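Local coordinates for replicase polyprotein 1a (Avian infectious bronchitis virus, PDB 3LD1), which is of undetermined molecular function but, as the nsp2 part of a coronavirus replicase polyprotein, probably serves viral replication or its interplay with the host cell, at residues S80-A83 and D84-I88; E124-D127 and P128-L132. The protein carries 3 engineered substitutions. All blocks are in the same frame, centred on the assembly; numbering follows the deposited sequence.

Contact 1 of 2, residues S80-A83 and D84-I88; sequences SKLA and DLEDI
Asp84 turns its carboxylate back past the start of helix 82-89 to meet Lys81, the N-cap residue. Its OD2 accepts the backbone N-H of Lys81 across 2.8 Å, N to OD2, through the lone pair that faces away from OD1, and the 158° angle at the hydrogen marks a sound bond. With CG beside its own backbone N (chi1 -57°), the acid lies on the side from which the chain enters. The carboxylate of the third helical residue thus receives the N-H of the N-cap residue; the lysine side chain offers no acceptor for a return bond. The ammonium plays no part, since Lys81 NZ stays 6.5 Å from Asp84 OD2.

Leu85 closes the first turn only weakly, its N standing 3.5 Å from Lys81 O, but its buried side chain meets Leu82 methyl to methyl, CD2 to CD1 at 3.4 Å, and also packs on Tyr22. Glu86 N donates to Leu82 O (2.8 Å) and Asp87 N to Ala83 O (3.0 Å), the regular helical hydrogen bonds. The extended chain of Glu86 slants across Leu82, with OE2 3.3 Å from CD2 of that leucine, while OE1 makes a salt bridge to Arg96 on helix 93-103.

Two acids are thus stabilised in different ways: the partial positive charge of the helix start would be expected to favour the ionised form of Asp84, whose carboxylate sits at a backbone N-H there, and Arg96 that of Glu86.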
ATOM      1  N   SER A  80      -3.813  15.610 -34.281  1.00 53.33           N
ATOM      2  CA  SER A  80      -5.181  16.041 -34.033  1.00 52.57           C
ATOM      3  C   SER A  80      -5.341  16.907 -32.791  1.00 53.29           C
ATOM      4  O   SER A  80      -4.551  16.746 -31.849  1.00 56.21           O
ATOM      5  CB  SER A  80      -6.030  14.826 -33.812  1.00 51.51           C
ATOM      6  OG  SER A  80      -5.905  14.024 -34.920  1.00 48.10           O
ATOM      7  N   LYS A  81      -6.384  17.749 -32.744  1.00 52.23           N
ATOM      8  CA  LYS A  81      -6.667  18.654 -31.616  1.00 51.01           C
ATOM      9  C   LYS A  81      -7.872  18.166 -30.844  1.00 49.36           C
ATOM     10  O   LYS A  81      -8.445  17.157 -31.203  1.00 48.31           O
ATOM     11  CB  LYS A  81      -6.972  20.074 -32.109  1.00 51.77           C
ATOM     12  CG  LYS A  81      -5.823  20.800 -32.748  1.00 54.09           C
ATOM     13  CD  LYS A  81      -4.807  21.313 -31.707  1.00 56.47           C
ATOM     14  CE  LYS A  81      -3.638  20.308 -31.603  1.00 57.61           C
ATOM     15  NZ  LYS A  81      -2.471  20.837 -32.335  1.00 57.94           N
ATOM     16  N   LEU A  82      -8.260  18.878 -29.781  1.00 48.17           N
ATOM     17  CA  LEU A  82      -9.554  18.564 -29.161  1.00 47.62           C
ATOM     18  C   LEU A  82     -10.673  18.681 -30.199  1.00 46.84           C
ATOM     19  O   LEU A  82     -11.611  17.890 -30.177  1.00 47.25           O
ATOM     20  CB  LEU A  82      -9.892  19.459 -27.940  1.00 47.31           C
ATOM     21  CG  LEU A  82     -11.158  18.974 -27.152  1.00 47.33           C
ATOM     22  CD1 LEU A  82     -11.119  17.487 -26.844  1.00 45.97           C
ATOM     23  CD2 LEU A  82     -11.497  19.635 -25.873  1.00 46.67           C
ATOM     24  N   ALA A  83     -10.554  19.676 -31.085  1.00 46.26           N
ATOM     25  CA  ALA A  83     -11.538  19.981 -32.142  1.00 45.40           C
ATOM     26  C   ALA A  83     -11.799  18.758 -33.043  1.00 45.55           C
ATOM     27  O   ALA A  83     -12.953  18.417 -33.339  1.00 45.99           O
ATOM     28  CB  ALA A  83     -11.064  21.184 -32.979  1.00 44.11           C
ATOM     29  N   ASP A  84     -10.730  18.086 -33.455  1.00 44.73           N
ATOM     30  CA  ASP A  84     -10.834  16.926 -34.364  1.00 45.12           C
ATOM     31  C   ASP A  84     -11.567  15.755 -33.726  1.00 44.99           C
ATOM     32  O   ASP A  84     -12.384  15.060 -34.336  1.00 45.47           O
ATOM     33  CB  ASP A  84      -9.447  16.566 -34.881  1.00 43.99           C
ATOM     34  CG  ASP A  84      -8.768  17.773 -35.604  1.00 48.20           C
ATOM     35  OD1 ASP A  84      -9.357  18.267 -36.623  1.00 52.54           O
ATOM     36  OD2 ASP A  84      -7.702  18.266 -35.151  1.00 43.63           O
ATOM     37  N   LEU A  85     -11.313  15.642 -32.446  1.00 45.33           N
ATOM     38  CA  LEU A  85     -11.930  14.730 -31.556  1.00 45.63           C
ATOM     39  C   LEU A  85     -13.393  15.012 -31.376  1.00 46.23           C
ATOM     40  O   LEU A  85     -14.205  14.082 -31.441  1.00 46.28           O
ATOM     41  CB  LEU A  85     -11.229  14.898 -30.215  1.00 45.72           C
ATOM     42  CG  LEU A  85     -11.378  13.861 -29.143  1.00 44.76           C
ATOM     43  CD1 LEU A  85     -10.763  12.593 -29.557  1.00 49.38           C
ATOM     44  CD2 LEU A  85     -10.591  14.355 -28.003  1.00 51.17           C
ATOM     45  N   GLU A  86     -13.737  16.278 -31.157  1.00 45.80           N
ATOM     46  CA  GLU A  86     -15.126  16.600 -30.895  1.00 47.01           C
ATOM     47  C   GLU A  86     -15.937  16.371 -32.150  1.00 47.79           C
ATOM     48  O   GLU A  86     -17.129  16.053 -32.074  1.00 49.35           O
ATOM     49  CB  GLU A  86     -15.272  18.018 -30.371  1.00 46.27           C
ATOM     50  CG  GLU A  86     -14.870  18.066 -28.926  1.00 47.01           C
ATOM     51  CD  GLU A  86     -14.883  19.422 -28.311  1.00 46.98           C
ATOM     52  OE1 GLU A  86     -15.284  20.367 -28.983  1.00 48.59           O
ATOM     53  OE2 GLU A  86     -14.507  19.551 -27.129  1.00 49.44           O
ATOM     54  N   ASP A  87     -15.298  16.474 -33.308  1.00 47.99           N
ATOM     55  CA  ASP A  87     -15.997  16.224 -34.601  1.00 48.46           C
ATOM     56  C   ASP A  87     -16.446  14.809 -34.731  1.00 49.39           C
ATOM     57  O   ASP A  87     -17.433  14.524 -35.396  1.00 51.26           O
ATOM     58  CB  ASP A  87     -15.116  16.549 -35.800  1.00 46.14           C
ATOM     59  CG  ASP A  87     -14.891  18.039 -35.955  1.00 45.45           C
ATOM     60  OD1 ASP A  87     -15.680  18.857 -35.352  1.00 35.89           O
ATOM     61  OD2 ASP A  87     -13.914  18.381 -36.666  1.00 44.98           O
ATOM     62  N   ILE A  88     -15.720  13.915 -34.083  1.00 49.82           N
ATOM     63  CA  ILE A  88     -16.034  12.533 -34.145  1.00 48.80           C
ATOM     64  C   ILE A  88     -16.891  12.149 -32.968  1.00 49.80           C
ATOM     65  O   ILE A  88     -17.902  11.480 -33.175  1.00 51.63           O
ATOM     66  CB  ILE A  88     -14.783  11.716 -34.060  1.00 50.11           C
ATOM     67  CG1 ILE A  88     -13.890  11.864 -35.321  1.00 45.80           C
ATOM     68  CG2 ILE A  88     -15.137  10.291 -33.666  1.00 49.19           C
ATOM     69  CD1 ILE A  88     -12.540  11.324 -35.083  1.00 44.06           C
TER

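Contact 2 of 2, residues E124-D127 and P128-L132; sequences EIFD and PTEIL
A capping box formed by Asp127 and Glu130 starts helix 128-134, each residue bonding the backbone N-H of the other. Asp127, at the N-cap, holds CG between its backbone N and carbonyl carbon (chi1 58°), a rotation that swings OD1 over the first turn. There OD1 accepts from Glu130 N at 3.0 Å, met nearly along its C-O axis, and more weakly from Thr129 N. In return, Glu130 OE1 takes the N-H of Asp127, N to OE1 3.1 Å, with its anti lone pair and an almost straight 169° angle at the hydrogen. The regular helical ladder begins with Ile131 N giving to Asp127 O at 2.9 Å.

The reciprocal bonds bring the two carboxylates together: their planes differ by 14°, and Asp127 OD2 lies 3.2 Å from Glu130 OE1. Two acceptors so close should repel when both are charged, but OE1 also pairs with Lys97 NZ in a salt bridge, and the helix N-terminus probably offsets part of the negative charge.

Next to the box, Phe126 presents its ring edge to Glu130, CD2 to CB 3.6 Å, close to the ring plane. Its CB meets Ile131 CG1 at 3.7 Å, adding an apolar link from the incoming loop to the turn.

Helix 93-103 flanks the site, with Lys97 touching Phe126 and Phe94 touching Glu130. Ile131 packs on Leu122 and Asp123, just after helix 112-121, and Thr129 rests on the loop residues Asn26 and Pro27.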
ATOM      1  N   GLU A 124     -12.240  21.778  -6.186  1.00 55.56           N
ATOM      2  CA  GLU A 124     -12.959  22.977  -6.555  1.00 56.41           C
ATOM      3  C   GLU A 124     -13.333  22.948  -8.019  1.00 55.60           C
ATOM      4  O   GLU A 124     -14.194  23.658  -8.426  1.00 57.15           O
ATOM      5  CB  GLU A 124     -12.122  24.229  -6.299  1.00 56.40           C
ATOM      6  CG  GLU A 124     -11.899  24.611  -4.858  1.00 56.45           C
ATOM      7  CD  GLU A 124     -11.110  25.949  -4.767  1.00 59.61           C
ATOM      8  OE1 GLU A 124     -10.548  26.393  -5.830  1.00 59.61           O
ATOM      9  OE2 GLU A 124     -11.037  26.538  -3.628  1.00 60.41           O
ATOM     10  N   ILE A 125     -12.703  22.146  -8.852  1.00 55.30           N
ATOM     11  CA  ILE A 125     -13.143  22.130 -10.251  1.00 53.80           C
ATOM     12  C   ILE A 125     -13.547  20.722 -10.714  1.00 52.97           C
ATOM     13  O   ILE A 125     -14.360  20.602 -11.609  1.00 53.48           O
ATOM     14  CB  ILE A 125     -12.083  22.805 -11.188  1.00 54.84           C
ATOM     15  CG1 ILE A 125     -11.915  24.310 -10.874  1.00 54.58           C
ATOM     16  CG2 ILE A 125     -12.339  22.522 -12.695  1.00 55.67           C
ATOM     17  CD1 ILE A 125     -13.050  25.253 -11.405  1.00 57.29           C
ATOM     18  N   PHE A 126     -13.025  19.675 -10.071  1.00 51.70           N
ATOM     19  CA  PHE A 126     -13.338  18.286 -10.396  1.00 49.80           C
ATOM     20  C   PHE A 126     -14.002  17.484  -9.308  1.00 50.12           C
ATOM     21  O   PHE A 126     -13.718  17.640  -8.122  1.00 49.30           O
ATOM     22  CB  PHE A 126     -12.059  17.591 -10.740  1.00 48.44           C
ATOM     23  CG  PHE A 126     -11.394  18.128 -11.983  1.00 47.63           C
ATOM     24  CD1 PHE A 126     -10.477  19.205 -11.912  1.00 46.04           C
ATOM     25  CD2 PHE A 126     -11.639  17.546 -13.231  1.00 41.35           C
ATOM     26  CE1 PHE A 126      -9.796  19.707 -13.106  1.00 39.26           C
ATOM     27  CE2 PHE A 126     -10.993  18.047 -14.415  1.00 38.46           C
ATOM     28  CZ  PHE A 126     -10.081  19.138 -14.351  1.00 41.08           C
ATOM     29  N   ASP A 127     -14.888  16.584  -9.710  1.00 51.14           N
ATOM     30  CA  ASP A 127     -15.519  15.701  -8.724  1.00 52.19           C
ATOM     31  C   ASP A 127     -14.658  14.463  -8.520  1.00 52.48           C
ATOM     32  O   ASP A 127     -13.625  14.312  -9.227  1.00 52.05           O
ATOM     33  CB  ASP A 127     -16.911  15.265  -9.181  1.00 52.78           C
ATOM     34  CG  ASP A 127     -16.897  14.555 -10.523  1.00 55.38           C
ATOM     35  OD1 ASP A 127     -16.163  13.549 -10.761  1.00 55.97           O
ATOM     36  OD2 ASP A 127     -17.669  15.017 -11.374  1.00 60.63           O
ATOM     37  N   PRO A 128     -15.089  13.558  -7.593  1.00 52.16           N
ATOM     38  CA  PRO A 128     -14.202  12.481  -7.133  1.00 51.35           C
ATOM     39  C   PRO A 128     -13.771  11.566  -8.234  1.00 50.55           C
ATOM     40  O   PRO A 128     -12.633  11.144  -8.288  1.00 52.20           O
ATOM     41  CB  PRO A 128     -15.025  11.788  -6.063  1.00 50.87           C
ATOM     42  CG  PRO A 128     -15.842  12.945  -5.522  1.00 51.03           C
ATOM     43  CD  PRO A 128     -16.333  13.551  -6.811  1.00 51.83           C
ATOM     44  N   THR A 129     -14.631  11.361  -9.184  1.00 50.10           N
ATOM     45  CA  THR A 129     -14.356  10.458 -10.284  1.00 48.75           C
ATOM     46  C   THR A 129     -13.372  11.099 -11.294  1.00 48.34           C
ATOM     47  O   THR A 129     -12.466  10.439 -11.906  1.00 47.99           O
ATOM     48  CB  THR A 129     -15.756  10.157 -10.911  1.00 49.46           C
ATOM     49  OG1 THR A 129     -16.487   9.329  -9.995  1.00 50.38           O
ATOM     50  CG2 THR A 129     -15.727   9.526 -12.326  1.00 48.37           C
ATOM     51  N   GLU A 130     -13.540  12.391 -11.495  1.00 46.39           N
ATOM     52  CA  GLU A 130     -12.737  12.981 -12.496  1.00 45.47           C
ATOM     53  C   GLU A 130     -11.312  13.097 -11.918  1.00 44.91           C
ATOM     54  O   GLU A 130     -10.348  12.888 -12.634  1.00 44.19           O
ATOM     55  CB  GLU A 130     -13.310  14.327 -12.902  1.00 46.39           C
ATOM     56  CG  GLU A 130     -14.545  14.300 -13.823  1.00 42.68           C
ATOM     57  CD  GLU A 130     -15.225  15.669 -13.850  1.00 46.45           C
ATOM     58  OE1 GLU A 130     -15.216  16.392 -12.802  1.00 47.34           O
ATOM     59  OE2 GLU A 130     -15.766  16.037 -14.921  1.00 52.35           O
ATOM     60  N   ILE A 131     -11.207  13.404 -10.630  1.00 42.83           N
ATOM     61  CA  ILE A 131      -9.972  13.379  -9.919  1.00 41.98           C
ATOM     62  C   ILE A 131      -9.273  12.056 -10.074  1.00 43.14           C
ATOM     63  O   ILE A 131      -8.124  11.973 -10.559  1.00 42.76           O
ATOM     64  CB  ILE A 131     -10.171  13.695  -8.423  1.00 41.97           C
ATOM     65  CG1 ILE A 131     -10.805  15.106  -8.286  1.00 39.34           C
ATOM     66  CG2 ILE A 131      -8.850  13.534  -7.704  1.00 39.92           C
ATOM     67  CD1 ILE A 131     -10.337  15.867  -7.144  1.00 34.24           C
ATOM     68  N   LEU A 132      -9.966  10.978  -9.743  1.00 44.55           N
ATOM     69  CA  LEU A 132      -9.306   9.681  -9.952  1.00 44.16           C
ATOM     70  C   LEU A 132      -8.792   9.512 -11.386  1.00 42.37           C
ATOM     71  O   LEU A 132      -7.781   8.921 -11.552  1.00 42.72           O
ATOM     72  CB  LEU A 132     -10.147   8.506  -9.482  1.00 43.84           C
ATOM     73  CG  LEU A 132     -10.250   7.894  -8.058  1.00 47.82           C
ATOM     74  CD1 LEU A 132      -9.354   8.419  -6.845  1.00 48.50           C
ATOM     75  CD2 LEU A 132     -11.766   7.876  -7.682  1.00 47.36           C
TER

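Overall arrangement
Contacts 1 and 2 both lie at helix N-termini, those of helices 82-89 and 128-134, and follow one another along the chain. Their centres are 23 Å apart and their nearest atoms about 12 Å, so they do not touch. Helix 93-103 links them: it lends Arg96 and Arg99 to contact 1, Phe94 and Lys97 to contact 2. The loop between helices 13-20 and 30-46 also serves both, through Tyr22 in one case and Asn26 and Pro27 in the other. Both sit on the same side of the chain's centre, contact 1 at the surface and contact 2 partly buried, consistent with helix starts set around a common helical framework.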